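Local coordinates for pullulanase (Bacillus acidopullulyticus, PDB 2WAN), which hydrolyses the alpha-1,6-glucosidic linkages of pullulan and, as expected of a debranching enzyme of the alpha-amylase family, those of branched starch fragments, at residues A[432-437]-A[481-486]; A[486-491]-A[546-551]; A[490-495]-A[552-557]. All coordinates share one frame; numbering follows the deposited sequence.

Contact 1: residues A[432-437]-A[481-486]; sequences DEVIYE and LGITTV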
ATOM      1  N   ASP A 432       4.592 -12.377 -16.321  1.00  9.17           N
ATOM      2  CA  ASP A 432       4.799 -13.813 -16.409  1.00  9.61           C
ATOM      3  C   ASP A 432       4.255 -14.567 -15.191  1.00  9.30           C
ATOM      4  O   ASP A 432       4.350 -15.805 -15.145  1.00 10.96           O
ATOM      5  CB  ASP A 432       6.296 -14.135 -16.571  1.00  8.80           C
ATOM      6  CG  ASP A 432       6.873 -13.558 -17.866  1.00 13.85           C
ATOM      7  OD1 ASP A 432       6.129 -13.478 -18.863  1.00 12.15           O
ATOM      8  OD2 ASP A 432       8.050 -13.172 -17.866  1.00 13.91           O
ATOM      9  N   GLU A 433       3.701 -13.846 -14.221  1.00 10.06           N
ATOM     10  CA  GLU A 433       3.107 -14.512 -13.044  1.00  9.41           C
ATOM     11  C   GLU A 433       1.605 -14.695 -13.217  1.00 10.95           C
ATOM     12  O   GLU A 433       0.954 -13.884 -13.852  1.00 10.59           O
ATOM     13  CB  GLU A 433       3.383 -13.723 -11.756  1.00 11.78           C
ATOM     14  CG  GLU A 433       4.880 -13.658 -11.415  1.00 13.11           C
ATOM     15  CD  GLU A 433       5.181 -13.419  -9.957  1.00 14.68           C
ATOM     16  OE1 GLU A 433       4.307 -12.909  -9.222  1.00 12.87           O
ATOM     17  OE2 GLU A 433       6.321 -13.756  -9.538  1.00 13.33           O
ATOM     18  N   VAL A 434       1.085 -15.802 -12.684  1.00  9.12           N
ATOM     19  CA  VAL A 434      -0.367 -15.969 -12.482  1.00  9.27           C
ATOM     20  C   VAL A 434      -0.537 -16.193 -10.985  1.00 10.41           C
ATOM     21  O   VAL A 434      -0.180 -17.260 -10.449  1.00 11.27           O
ATOM     22  CB  VAL A 434      -0.961 -17.143 -13.280  1.00  9.33           C
ATOM     23  CG1 VAL A 434      -2.495 -17.100 -13.151  1.00  9.75           C
ATOM     24  CG2 VAL A 434      -0.585 -17.026 -14.751  1.00 11.45           C
ATOM     25  N   ILE A 435      -1.073 -15.167 -10.328  1.00  8.75           N
ATOM     26  CA  ILE A 435      -1.018 -15.056  -8.875  1.00  8.77           C
ATOM     27  C   ILE A 435      -2.301 -15.639  -8.255  1.00  9.85           C
ATOM     28  O   ILE A 435      -3.403 -15.307  -8.667  1.00  8.68           O
ATOM     29  CB  ILE A 435      -0.794 -13.580  -8.450  1.00 11.08           C
ATOM     30  CG1 ILE A 435       0.545 -13.070  -9.006  1.00  9.04           C
ATOM     31  CG2 ILE A 435      -0.794 -13.457  -6.926  1.00  9.22           C
ATOM     32  CD1 ILE A 435       0.761 -11.546  -8.837  1.00 10.14           C
ATOM     33  N   TYR A 436      -2.137 -16.487  -7.244  1.00  9.41           N
ATOM     34  CA  TYR A 436      -3.243 -17.199  -6.608  1.00  8.71           C
ATOM     35  C   TYR A 436      -3.267 -16.841  -5.124  1.00  9.24           C
ATOM     36  O   TYR A 436      -2.380 -17.246  -4.369  1.00  9.33           O
ATOM     37  CB  TYR A 436      -2.997 -18.695  -6.811  1.00  7.18           C
ATOM     38  CG  TYR A 436      -4.040 -19.682  -6.315  1.00  7.52           C
ATOM     39  CD1 TYR A 436      -3.946 -20.236  -5.042  1.00  7.75           C
ATOM     40  CD2 TYR A 436      -5.063 -20.125  -7.158  1.00  9.10           C
ATOM     41  CE1 TYR A 436      -4.867 -21.189  -4.589  1.00 10.54           C
ATOM     42  CE2 TYR A 436      -5.997 -21.082  -6.724  1.00  9.39           C
ATOM     43  CZ  TYR A 436      -5.882 -21.620  -5.456  1.00 11.57           C
ATOM     44  OH  TYR A 436      -6.785 -22.580  -5.043  1.00 11.68           O
ATOM     45  N   GLU A 437      -4.266 -16.062  -4.710  1.00 10.45           N
ATOM     46  CA  GLU A 437      -4.355 -15.601  -3.309  1.00  9.10           C
ATOM     47  C   GLU A 437      -4.897 -16.690  -2.378  1.00 11.17           C
ATOM     48  O   GLU A 437      -5.941 -17.287  -2.653  1.00 10.69           O
ATOM     49  CB  GLU A 437      -5.242 -14.355  -3.199  1.00 12.94           C
ATOM     50  CG  GLU A 437      -5.258 -13.728  -1.782  1.00 10.24           C
ATOM     51  CD  GLU A 437      -6.184 -12.499  -1.709  1.00 13.97           C
ATOM     52  OE1 GLU A 437      -7.266 -12.504  -2.340  1.00 12.17           O
ATOM     53  OE2 GLU A 437      -5.842 -11.544  -1.001  1.00 14.31           O
ATOM     54  N   LEU A 481      -3.461 -26.945 -11.540  1.00 11.31           N
ATOM     55  CA  LEU A 481      -4.113 -25.714 -11.959  1.00 10.32           C
ATOM     56  C   LEU A 481      -3.212 -24.834 -12.833  1.00 10.66           C
ATOM     57  O   LEU A 481      -3.702 -24.118 -13.726  1.00 10.12           O
ATOM     58  CB  LEU A 481      -4.591 -24.951 -10.722  1.00  8.46           C
ATOM     59  CG  LEU A 481      -5.423 -23.685 -10.945  1.00  7.55           C
ATOM     60  CD1 LEU A 481      -6.741 -24.013 -11.700  1.00 10.70           C
ATOM     61  CD2 LEU A 481      -5.717 -23.005  -9.595  1.00  8.26           C
ATOM     62  N   GLY A 482      -1.902 -24.868 -12.583  1.00  9.52           N
ATOM     63  CA  GLY A 482      -0.968 -24.099 -13.434  1.00 10.39           C
ATOM     64  C   GLY A 482      -0.562 -22.707 -12.951  1.00 10.24           C
ATOM     65  O   GLY A 482       0.230 -22.005 -13.616  1.00 10.71           O
ATOM     66  N   ILE A 483      -1.062 -22.291 -11.790  1.00  9.87           N
ATOM     67  CA  ILE A 483      -0.667 -20.976 -11.263  1.00  8.12           C
ATOM     68  C   ILE A 483       0.830 -20.949 -10.962  1.00  9.56           C
ATOM     69  O   ILE A 483       1.437 -21.990 -10.705  1.00 10.31           O
ATOM     70  CB  ILE A 483      -1.531 -20.506 -10.041  1.00  9.64           C
ATOM     71  CG1 ILE A 483      -1.424 -21.476  -8.834  1.00 10.59           C
ATOM     72  CG2 ILE A 483      -3.033 -20.359 -10.483  1.00 10.46           C
ATOM     73  CD1 ILE A 483      -0.207 -21.201  -7.879  1.00  9.94           C
ATOM     74  N   THR A 484       1.433 -19.770 -11.054  1.00  9.09           N
ATOM     75  CA  THR A 484       2.886 -19.663 -10.917  1.00 10.36           C
ATOM     76  C   THR A 484       3.329 -19.203  -9.530  1.00  9.63           C
ATOM     77  O   THR A 484       4.491 -19.382  -9.165  1.00 10.50           O
ATOM     78  CB  THR A 484       3.498 -18.648 -11.913  1.00  9.76           C
ATOM     79  OG1 THR A 484       3.090 -17.320 -11.559  1.00  9.78           O
ATOM     80  CG2 THR A 484       3.063 -18.950 -13.352  1.00 10.62           C
ATOM     81  N   THR A 485       2.426 -18.561  -8.792  1.00 10.57           N
ATOM     82  CA  THR A 485       2.814 -17.816  -7.606  1.00 10.14           C
ATOM     83  C   THR A 485       1.650 -17.815  -6.627  1.00 10.45           C
ATOM     84  O   THR A 485       0.514 -17.509  -7.008  1.00 10.70           O
ATOM     85  CB  THR A 485       3.190 -16.337  -7.953  1.00 10.53           C
ATOM     86  OG1 THR A 485       4.034 -16.311  -9.112  1.00 13.08           O
ATOM     87  CG2 THR A 485       3.917 -15.662  -6.799  1.00 11.97           C
ATOM     88  N   VAL A 486       1.932 -18.199  -5.378  1.00  8.26           N
ATOM     89  CA  VAL A 486       0.929 -18.110  -4.301  1.00  8.20           C
ATOM     90  C   VAL A 486       1.137 -16.795  -3.558  1.00  7.43           C
ATOM     91  O   VAL A 486       2.245 -16.503  -3.103  1.00  9.32           O
ATOM     92  CB  VAL A 486       1.029 -19.315  -3.323  1.00  8.20           C
ATOM     93  CG1 VAL A 486       0.122 -19.107  -2.104  1.00  8.17           C
ATOM     94  CG2 VAL A 486       0.620 -20.590  -4.029  1.00 10.39           C
TER

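Contact 2: residues A[486-491]-A[546-551]; sequences VQLQPV and IGVNMD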
ATOM      1  N   VAL A 486       1.932 -18.199  -5.378  1.00  8.26           N
ATOM      2  CA  VAL A 486       0.929 -18.110  -4.301  1.00  8.20           C
ATOM      3  C   VAL A 486       1.137 -16.795  -3.558  1.00  7.43           C
ATOM      4  O   VAL A 486       2.245 -16.503  -3.103  1.00  9.32           O
ATOM      5  CB  VAL A 486       1.029 -19.315  -3.323  1.00  8.20           C
ATOM      6  CG1 VAL A 486       0.122 -19.107  -2.104  1.00  8.17           C
ATOM      7  CG2 VAL A 486       0.620 -20.590  -4.029  1.00 10.39           C
ATOM      8  N   GLN A 487       0.075 -15.996  -3.438  1.00  8.71           N
ATOM      9  CA  GLN A 487       0.123 -14.831  -2.571  1.00  9.88           C
ATOM     10  C   GLN A 487      -0.523 -15.209  -1.247  1.00 11.15           C
ATOM     11  O   GLN A 487      -1.725 -15.473  -1.191  1.00 10.62           O
ATOM     12  CB  GLN A 487      -0.587 -13.631  -3.202  1.00 10.91           C
ATOM     13  CG  GLN A 487      -0.690 -12.372  -2.285  1.00 10.33           C
ATOM     14  CD  GLN A 487      -1.550 -11.299  -2.922  1.00 11.26           C
ATOM     15  OE1 GLN A 487      -1.265 -10.841  -4.026  1.00 10.92           O
ATOM     16  NE2 GLN A 487      -2.633 -10.925  -2.251  1.00 10.71           N
ATOM     17  N   LEU A 488       0.281 -15.254  -0.183  1.00  9.95           N
ATOM     18  CA  LEU A 488      -0.241 -15.635   1.138  1.00  8.62           C
ATOM     19  C   LEU A 488      -0.846 -14.443   1.858  1.00 10.62           C
ATOM     20  O   LEU A 488      -0.205 -13.391   1.938  1.00  9.11           O
ATOM     21  CB  LEU A 488       0.892 -16.200   2.013  1.00 10.55           C
ATOM     22  CG  LEU A 488       1.568 -17.496   1.573  1.00 12.51           C
ATOM     23  CD1 LEU A 488       2.747 -17.761   2.511  1.00 11.10           C
ATOM     24  CD2 LEU A 488       0.582 -18.648   1.587  1.00 11.16           C
ATOM     25  N   GLN A 489      -2.057 -14.604   2.404  1.00 10.10           N
ATOM     26  CA  GLN A 489      -2.620 -13.584   3.309  1.00 10.22           C
ATOM     27  C   GLN A 489      -1.667 -13.467   4.513  1.00  9.77           C
ATOM     28  O   GLN A 489      -0.813 -14.337   4.710  1.00  9.78           O
ATOM     29  CB  GLN A 489      -4.060 -13.908   3.705  1.00 10.06           C
ATOM     30  CG  GLN A 489      -5.041 -13.663   2.559  1.00 12.41           C
ATOM     31  CD  GLN A 489      -6.478 -13.556   3.051  1.00 14.26           C
ATOM     32  OE1 GLN A 489      -7.247 -14.491   2.905  1.00 15.26           O
ATOM     33  NE2 GLN A 489      -6.827 -12.420   3.658  1.00 14.00           N
ATOM     34  N   PRO A 490      -1.748 -12.373   5.281  1.00  9.00           N
ATOM     35  CA  PRO A 490      -0.647 -12.039   6.213  1.00  9.06           C
ATOM     36  C   PRO A 490      -0.101 -13.161   7.107  1.00  9.91           C
ATOM     37  O   PRO A 490      -0.837 -13.775   7.903  1.00  9.56           O
ATOM     38  CB  PRO A 490      -1.244 -10.911   7.039  1.00 12.06           C
ATOM     39  CG  PRO A 490      -2.043 -10.158   5.981  1.00  7.76           C
ATOM     40  CD  PRO A 490      -2.737 -11.275   5.198  1.00  8.97           C
ATOM     41  N   VAL A 491       1.192 -13.414   6.951  1.00  8.90           N
ATOM     42  CA  VAL A 491       1.920 -14.336   7.847  1.00  9.13           C
ATOM     43  C   VAL A 491       2.932 -13.619   8.768  1.00 11.34           C
ATOM     44  O   VAL A 491       3.656 -14.273   9.514  1.00  9.64           O
ATOM     45  CB  VAL A 491       2.580 -15.508   7.080  1.00 11.09           C
ATOM     46  CG1 VAL A 491       1.515 -16.326   6.304  1.00 10.40           C
ATOM     47  CG2 VAL A 491       3.727 -15.013   6.155  1.00  9.38           C
ATOM     48  N   ILE A 546       6.750 -22.915  -7.966  1.00 11.14           N
ATOM     49  CA  ILE A 546       5.733 -21.943  -7.550  1.00  9.33           C
ATOM     50  C   ILE A 546       6.388 -20.950  -6.584  1.00  9.95           C
ATOM     51  O   ILE A 546       7.031 -21.345  -5.610  1.00  9.43           O
ATOM     52  CB  ILE A 546       4.505 -22.636  -6.878  1.00 10.79           C
ATOM     53  CG1 ILE A 546       3.750 -23.473  -7.917  1.00 11.06           C
ATOM     54  CG2 ILE A 546       3.529 -21.588  -6.264  1.00  9.72           C
ATOM     55  CD1 ILE A 546       2.679 -24.410  -7.274  1.00 12.59           C
ATOM     56  N   GLY A 547       6.207 -19.666  -6.864  1.00  9.51           N
ATOM     57  CA  GLY A 547       6.738 -18.592  -6.031  1.00  9.09           C
ATOM     58  C   GLY A 547       5.824 -18.230  -4.883  1.00 10.96           C
ATOM     59  O   GLY A 547       4.664 -18.640  -4.844  1.00 10.93           O
ATOM     60  N   VAL A 548       6.356 -17.438  -3.953  1.00 10.21           N
ATOM     61  CA  VAL A 548       5.569 -16.965  -2.800  1.00 10.28           C
ATOM     62  C   VAL A 548       5.667 -15.446  -2.673  1.00 10.00           C
ATOM     63  O   VAL A 548       6.762 -14.894  -2.479  1.00 10.53           O
ATOM     64  CB  VAL A 548       6.067 -17.586  -1.478  1.00 12.73           C
ATOM     65  CG1 VAL A 548       5.284 -16.998  -0.269  1.00 12.53           C
ATOM     66  CG2 VAL A 548       5.924 -19.101  -1.518  1.00 11.87           C
ATOM     67  N   ASN A 549       4.515 -14.784  -2.764  1.00  9.33           N
ATOM     68  CA  ASN A 549       4.408 -13.352  -2.505  1.00  8.06           C
ATOM     69  C   ASN A 549       3.718 -13.143  -1.158  1.00 11.54           C
ATOM     70  O   ASN A 549       2.640 -13.691  -0.925  1.00 13.20           O
ATOM     71  CB  ASN A 549       3.574 -12.652  -3.599  1.00  8.55           C
ATOM     72  CG  ASN A 549       4.250 -12.660  -4.972  1.00 10.27           C
ATOM     73  OD1 ASN A 549       5.425 -12.999  -5.102  1.00 11.25           O
ATOM     74  ND2 ASN A 549       3.491 -12.293  -6.008  1.00 10.29           N
ATOM     75  N   MET A 550       4.315 -12.354  -0.278  1.00  9.80           N
ATOM     76  CA  MET A 550       3.668 -12.084   1.013  1.00  8.34           C
ATOM     77  C   MET A 550       2.775 -10.858   0.975  1.00 10.73           C
ATOM     78  O   MET A 550       3.234  -9.780   0.622  1.00  9.56           O
ATOM     79  CB  MET A 550       4.730 -11.914   2.108  1.00  8.22           C
ATOM     80  CG  MET A 550       5.301 -13.246   2.603  1.00  8.21           C
ATOM     81  SD  MET A 550       6.687 -12.999   3.778  1.00 12.91           S
ATOM     82  CE  MET A 550       5.886 -12.101   5.120  1.00  9.97           C
ATOM     83  N   ASP A 551       1.517 -11.024   1.382  1.00 10.03           N
ATOM     84  CA  ASP A 551       0.660  -9.868   1.759  1.00 10.51           C
ATOM     85  C   ASP A 551       1.269  -9.257   3.028  1.00 11.60           C
ATOM     86  O   ASP A 551       1.446  -9.957   4.026  1.00 11.18           O
ATOM     87  CB  ASP A 551      -0.753 -10.389   2.025  1.00 11.52           C
ATOM     88  CG  ASP A 551      -1.791  -9.294   2.171  1.00 11.37           C
ATOM     89  OD1 ASP A 551      -1.448  -8.130   2.468  1.00 10.94           O
ATOM     90  OD2 ASP A 551      -2.984  -9.613   1.969  1.00 12.21           O
TER
HETATM   91  O   HOH W   1      -3.450 -11.664   0.269  1.00 11.90           O
HETATM   92  O   HOH W   2       1.980 -12.838   4.112  1.00  9.57           O

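Contact 3: residues A[490-495]-A[552-557]; sequences PVEEFN and VVYNHT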
ATOM      1  N   PRO A 490      -1.748 -12.373   5.281  1.00  9.00           N
ATOM      2  CA  PRO A 490      -0.647 -12.039   6.213  1.00  9.06           C
ATOM      3  C   PRO A 490      -0.101 -13.161   7.107  1.00  9.91           C
ATOM      4  O   PRO A 490      -0.837 -13.775   7.903  1.00  9.56           O
ATOM      5  CB  PRO A 490      -1.244 -10.911   7.039  1.00 12.06           C
ATOM      6  CG  PRO A 490      -2.043 -10.158   5.981  1.00  7.76           C
ATOM      7  CD  PRO A 490      -2.737 -11.275   5.198  1.00  8.97           C
ATOM      8  N   VAL A 491       1.192 -13.414   6.951  1.00  8.90           N
ATOM      9  CA  VAL A 491       1.920 -14.336   7.847  1.00  9.13           C
ATOM     10  C   VAL A 491       2.932 -13.619   8.768  1.00 11.34           C
ATOM     11  O   VAL A 491       3.656 -14.273   9.514  1.00  9.64           O
ATOM     12  CB  VAL A 491       2.580 -15.508   7.080  1.00 11.09           C
ATOM     13  CG1 VAL A 491       1.515 -16.326   6.304  1.00 10.40           C
ATOM     14  CG2 VAL A 491       3.727 -15.013   6.155  1.00  9.38           C
ATOM     15  N   GLU A 492       3.014 -12.290   8.702  1.00  9.20           N
ATOM     16  CA  GLU A 492       3.760 -11.551   9.742  1.00  9.79           C
ATOM     17  C   GLU A 492       2.873 -11.465  10.979  1.00 11.44           C
ATOM     18  O   GLU A 492       1.697 -11.082  10.887  1.00 11.05           O
ATOM     19  CB  GLU A 492       4.159 -10.155   9.279  1.00 10.84           C
ATOM     20  CG  GLU A 492       5.122 -10.186   8.097  1.00  8.90           C
ATOM     21  CD  GLU A 492       5.471  -8.820   7.544  1.00 12.71           C
ATOM     22  OE1 GLU A 492       4.769  -7.823   7.850  1.00 12.81           O
ATOM     23  OE2 GLU A 492       6.458  -8.762   6.766  1.00 12.83           O
ATOM     24  N   GLU A 493       3.451 -11.831  12.130  1.00  9.60           N
ATOM     25  CA  GLU A 493       2.757 -11.893  13.420  1.00  9.44           C
ATOM     26  C   GLU A 493       1.773 -10.748  13.674  1.00 10.01           C
ATOM     27  O   GLU A 493       2.144  -9.566  13.661  1.00 10.34           O
ATOM     28  CB  GLU A 493       3.784 -11.910  14.566  1.00 11.76           C
ATOM     29  CG  GLU A 493       3.158 -12.069  15.956  1.00  8.82           C
ATOM     30  CD  GLU A 493       2.767 -13.491  16.304  1.00 11.75           C
ATOM     31  OE1 GLU A 493       3.018 -14.416  15.507  1.00 11.66           O
ATOM     32  OE2 GLU A 493       2.162 -13.686  17.384  1.00 12.72           O
ATOM     33  N   PHE A 494       0.530 -11.133  13.922  1.00 10.58           N
ATOM     34  CA  PHE A 494      -0.533 -10.180  14.190  1.00 12.25           C
ATOM     35  C   PHE A 494      -1.176 -10.408  15.566  1.00 12.35           C
ATOM     36  O   PHE A 494      -0.993 -11.459  16.194  1.00 13.51           O
ATOM     37  CB  PHE A 494      -1.568 -10.155  13.041  1.00 11.08           C
ATOM     38  CG  PHE A 494      -2.088 -11.510  12.624  1.00 12.24           C
ATOM     39  CD1 PHE A 494      -3.158 -12.093  13.301  1.00 10.58           C
ATOM     40  CD2 PHE A 494      -1.530 -12.199  11.526  1.00  8.49           C
ATOM     41  CE1 PHE A 494      -3.664 -13.339  12.918  1.00 10.26           C
ATOM     42  CE2 PHE A 494      -2.038 -13.442  11.134  1.00  9.39           C
ATOM     43  CZ  PHE A 494      -3.104 -14.017  11.829  1.00 10.56           C
ATOM     44  N   ASN A 495      -1.941  -9.424  16.028  1.00 12.00           N
ATOM     45  CA  ASN A 495      -2.399  -9.403  17.419  1.00 14.02           C
ATOM     46  C   ASN A 495      -3.702 -10.158  17.710  1.00 14.91           C
ATOM     47  O   ASN A 495      -3.947 -10.568  18.856  1.00 15.77           O
ATOM     48  CB  ASN A 495      -2.514  -7.937  17.876  1.00 14.77           C
ATOM     49  CG  ASN A 495      -2.771  -7.808  19.368  1.00 17.47           C
ATOM     50  OD1 ASN A 495      -1.894  -8.110  20.197  1.00 16.92           O
ATOM     51  ND2 ASN A 495      -3.989  -7.393  19.723  1.00 15.60           N
ATOM     52  N   VAL A 552       1.629  -7.977   2.976  1.00  9.24           N
ATOM     53  CA  VAL A 552       2.255  -7.291   4.129  1.00  9.15           C
ATOM     54  C   VAL A 552       1.533  -5.986   4.455  1.00 11.29           C
ATOM     55  O   VAL A 552       1.044  -5.286   3.554  1.00 11.63           O
ATOM     56  CB  VAL A 552       3.783  -7.041   3.893  1.00  9.01           C
ATOM     57  CG1 VAL A 552       4.564  -8.385   3.903  1.00  8.44           C
ATOM     58  CG2 VAL A 552       4.006  -6.313   2.559  1.00  8.78           C
ATOM     59  N   VAL A 553       1.474  -5.667   5.745  1.00 11.01           N
ATOM     60  CA  VAL A 553       0.632  -4.597   6.263  1.00 12.47           C
ATOM     61  C   VAL A 553       1.489  -3.570   7.023  1.00 11.52           C
ATOM     62  O   VAL A 553       1.254  -3.305   8.210  1.00 16.68           O
ATOM     63  CB  VAL A 553      -0.494  -5.178   7.169  1.00 12.16           C
ATOM     64  CG1 VAL A 553      -1.593  -4.142   7.469  1.00 15.68           C
ATOM     65  CG2 VAL A 553      -1.112  -6.471   6.531  1.00 12.57           C
ATOM     66  N   TYR A 554       2.448  -2.976   6.310  1.00 13.04           N
ATOM     67  CA  TYR A 554       3.296  -1.901   6.854  1.00 14.56           C
ATOM     68  C   TYR A 554       2.564  -0.582   7.039  1.00 15.12           C
ATOM     69  O   TYR A 554       3.103   0.323   7.666  1.00 15.19           O
ATOM     70  CB  TYR A 554       4.580  -1.687   6.014  1.00 12.51           C
ATOM     71  CG  TYR A 554       5.458  -2.917   6.029  1.00 11.69           C
ATOM     72  CD1 TYR A 554       6.166  -3.272   7.187  1.00  9.82           C
ATOM     73  CD2 TYR A 554       5.539  -3.757   4.917  1.00 11.97           C
ATOM     74  CE1 TYR A 554       6.952  -4.450   7.235  1.00 11.13           C
ATOM     75  CE2 TYR A 554       6.331  -4.929   4.949  1.00 13.70           C
ATOM     76  CZ  TYR A 554       7.025  -5.264   6.115  1.00  8.77           C
ATOM     77  OH  TYR A 554       7.773  -6.420   6.131  1.00 11.33           O
ATOM     78  N   ASN A 555       1.341  -0.459   6.523  1.00 13.02           N
ATOM     79  CA  ASN A 555       0.664   0.844   6.534  1.00 12.04           C
ATOM     80  C   ASN A 555       0.053   1.254   7.885  1.00 13.57           C
ATOM     81  O   ASN A 555      -0.288   2.423   8.057  1.00 15.28           O
ATOM     82  CB  ASN A 555      -0.411   0.906   5.435  1.00 12.69           C
ATOM     83  CG  ASN A 555      -1.582  -0.017   5.721  1.00 13.74           C
ATOM     84  OD1 ASN A 555      -2.408   0.279   6.581  1.00 14.94           O
ATOM     85  ND2 ASN A 555      -1.655  -1.143   5.011  1.00 15.48           N
ATOM     86  N   HIS A 556      -0.114   0.296   8.809  1.00 13.50           N
ATOM     87  CA  HIS A 556      -0.654   0.558  10.159  1.00 13.01           C
ATOM     88  C   HIS A 556      -0.323  -0.601  11.111  1.00 15.83           C
ATOM     89  O   HIS A 556      -0.029  -1.703  10.657  1.00 15.47           O
ATOM     90  CB  HIS A 556      -2.187   0.764  10.132  1.00 14.36           C
ATOM     91  CG  HIS A 556      -2.970  -0.499   9.923  1.00 14.81           C
ATOM     92  ND1 HIS A 556      -3.560  -1.192  10.961  1.00 18.17           N
ATOM     93  CD2 HIS A 556      -3.267  -1.189   8.794  1.00  8.98           C
ATOM     94  CE1 HIS A 556      -4.181  -2.258  10.477  1.00 11.29           C
ATOM     95  NE2 HIS A 556      -4.020  -2.276   9.164  1.00 15.62           N
ATOM     96  N   THR A 557      -0.395  -0.361  12.418  1.00 14.51           N
ATOM     97  CA  THR A 557      -0.209  -1.429  13.419  1.00 13.39           C
ATOM     98  C   THR A 557      -1.522  -1.733  14.126  1.00 13.31           C
ATOM     99  O   THR A 557      -2.494  -0.979  13.992  1.00 15.08           O
ATOM    100  CB  THR A 557       0.846  -1.093  14.487  1.00 16.53           C
ATOM    101  OG1 THR A 557       0.427   0.080  15.198  1.00 16.31           O
ATOM    102  CG2 THR A 557       2.207  -0.867  13.858  1.00 16.89           C
TER
HETATM  103  O   HOH W   3       2.009  -7.501   7.885  1.00 12.95           O

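Contact 1: residues A[432-437]-A[481-486]
I435 pairs with T485 and Y436 with V486 as neighbours on parallel strands, and Y436 N is hydrogen-bonded to T485 O at 2.9 Å. One step back, V434 O receives T484 N at 3.0 Å and, more weakly, T485 N. Ahead of the strand a side chain takes over from the backbone. With chi1 at 69°, T484 places OG1 between its own backbone N and carbonyl carbon, and there it accepts the N-H of V434 at 2.8 Å, with 157° at the hydrogen. The same OG1 shares a hydrogen bond with the hydroxyl of T485, so two bonds grip it. The extended chain of E433 runs past both threonines, its CD 3.2 Å from T485 OG1; this is packing, since the angles to the carboxylate oxygens are poor, and E433 OE1 has a weak bond to N549 instead.

These are the first two strands of the TIM barrel that carries catalysis in the alpha-amylase family, and helix 474-481 lies on the connection between them in a beta-alpha-beta crossover. The helix gives out at G482, whose positive phi would jam a CB against the carbonyl O of L481.

T485 and I435 turn into the barrel, where I435 meets Y649. On the outer side Y436 has CG anti to its backbone N (chi1 -177°), which carries the ring out toward the end of the helix. There its CE2 lies 3.5 Å from L481 CD2, the two side chains crossing at about a right angle, while Y436 CB rests 3.8 Å from I483 CG1. The Y436 hydroxyl is bonded to E781, and helix 811-826 closes over L481 and I483 through I821.

Contact 2: residues A[486-491]-A[546-551]
Strand pairing in the barrel wall joins V486, Q487 and L488 to V548, N549 and M550, side by side and parallel, with the strand axes 27° apart. Four backbone hydrogen bonds stitch the two strands together, from V486 N to G547 O at one end to D551 N and L488 O at the other. Outside, L488 CD1 meets V548 CG1 at 3.8 Å and V486 CG2 touches I546 CG2, a layer that helix 529-543 covers with L537 and L541. Farther on, where V491 has left its strand, M550 bends at chi3 (61°) and brings CE against V491 CG2.

In order these are the second and third strands of the eight-stranded TIM barrel, and the helix packed over them belongs to the connection that joins them. Q487 and N549 point into the barrel's interior, and Y649 from across it bonds to both, through Q487 OE1 and N549 ND2.

D551, at the C-terminal end of its strand, buries the largest area here. Its CB is pressed to 3.1 Å from L488 O, and its carboxylate packs against the P490 ring at a slant, with OD2 3.6 Å from P490 CD. A water joins D551 OD2, at 2.7 Å, to Q487 NE2, at 2.8 Å. The carboxylate is also held by a salt bridge from OD1 to R620 and a hydrogen bond between OD2 and the hydroxyl of Y509. Where the chains part, a second water takes the N-H of V491 at 3.0 Å and sits close to L488 O and D551 O.

Contact 3: residues A[490-495]-A[552-557]
E492 and Y554 meet tip to tip: the carboxylate comes to the hydroxyl end of the phenol, its plane turned 72° from the ring, and the two side chains cross at about a right angle. E492 OE2 is 2.8 Å from Y554 OH, and that hydroxyl is hydrogen-bonded to S606 on helix 597-614. The glutamate gets there by an extended chain, CG anti to the carbonyl carbon (chi1 -64°), which sends its end across to the other segment. On the way OE2 passes V552 CG1 at 3.5 Å, so the valine methyl packs against the carboxylate. The other oxygen turns to the backbone: a water gives a proton to E492 OE1 at 2.8 Å and accepts the N-H of V553 at 2.9 Å. An alanine in place of E492 would probably leave that water without its side-chain acceptor and open a gap between V552 and the tyrosine hydroxyl.

Alongside, P490 CG reaches V553 CG2 at 3.8 Å, the ring and the valine crossing at a slant. Y514 lays its ring near that of Y554, and W610 touches both Y554 and E492. From V553 to H556 the chain makes a type I beta turn. With D551 before it, this run reads DVVYNH, the signature at the end of the third barrel strand in alpha-amylase family enzymes, beside what is probably the substrate-binding cleft.

In the fold
None of the three contacts is a surface one, although D432 and T484 in contact 1 are partly exposed. Contacts 1 and 2 share strand 485-488, which lies between strands 435-438 and 547-552, and their centres are about 10 Å apart; probable backbone hydrogen bonds, Y436 O with Q487 N and T484 O with G547 N, join them. Both rest on backbone bonds, but contact 1 adds threonine hydroxyls at the entry to its strands, whereas contact 2 adds a carboxylate and waters at the exit. Contact 3 carries on from that exit: it has no strand pairing across its segments and relies on side chains and one bridging water, with M550 CE against E492 CG tying it to contact 2.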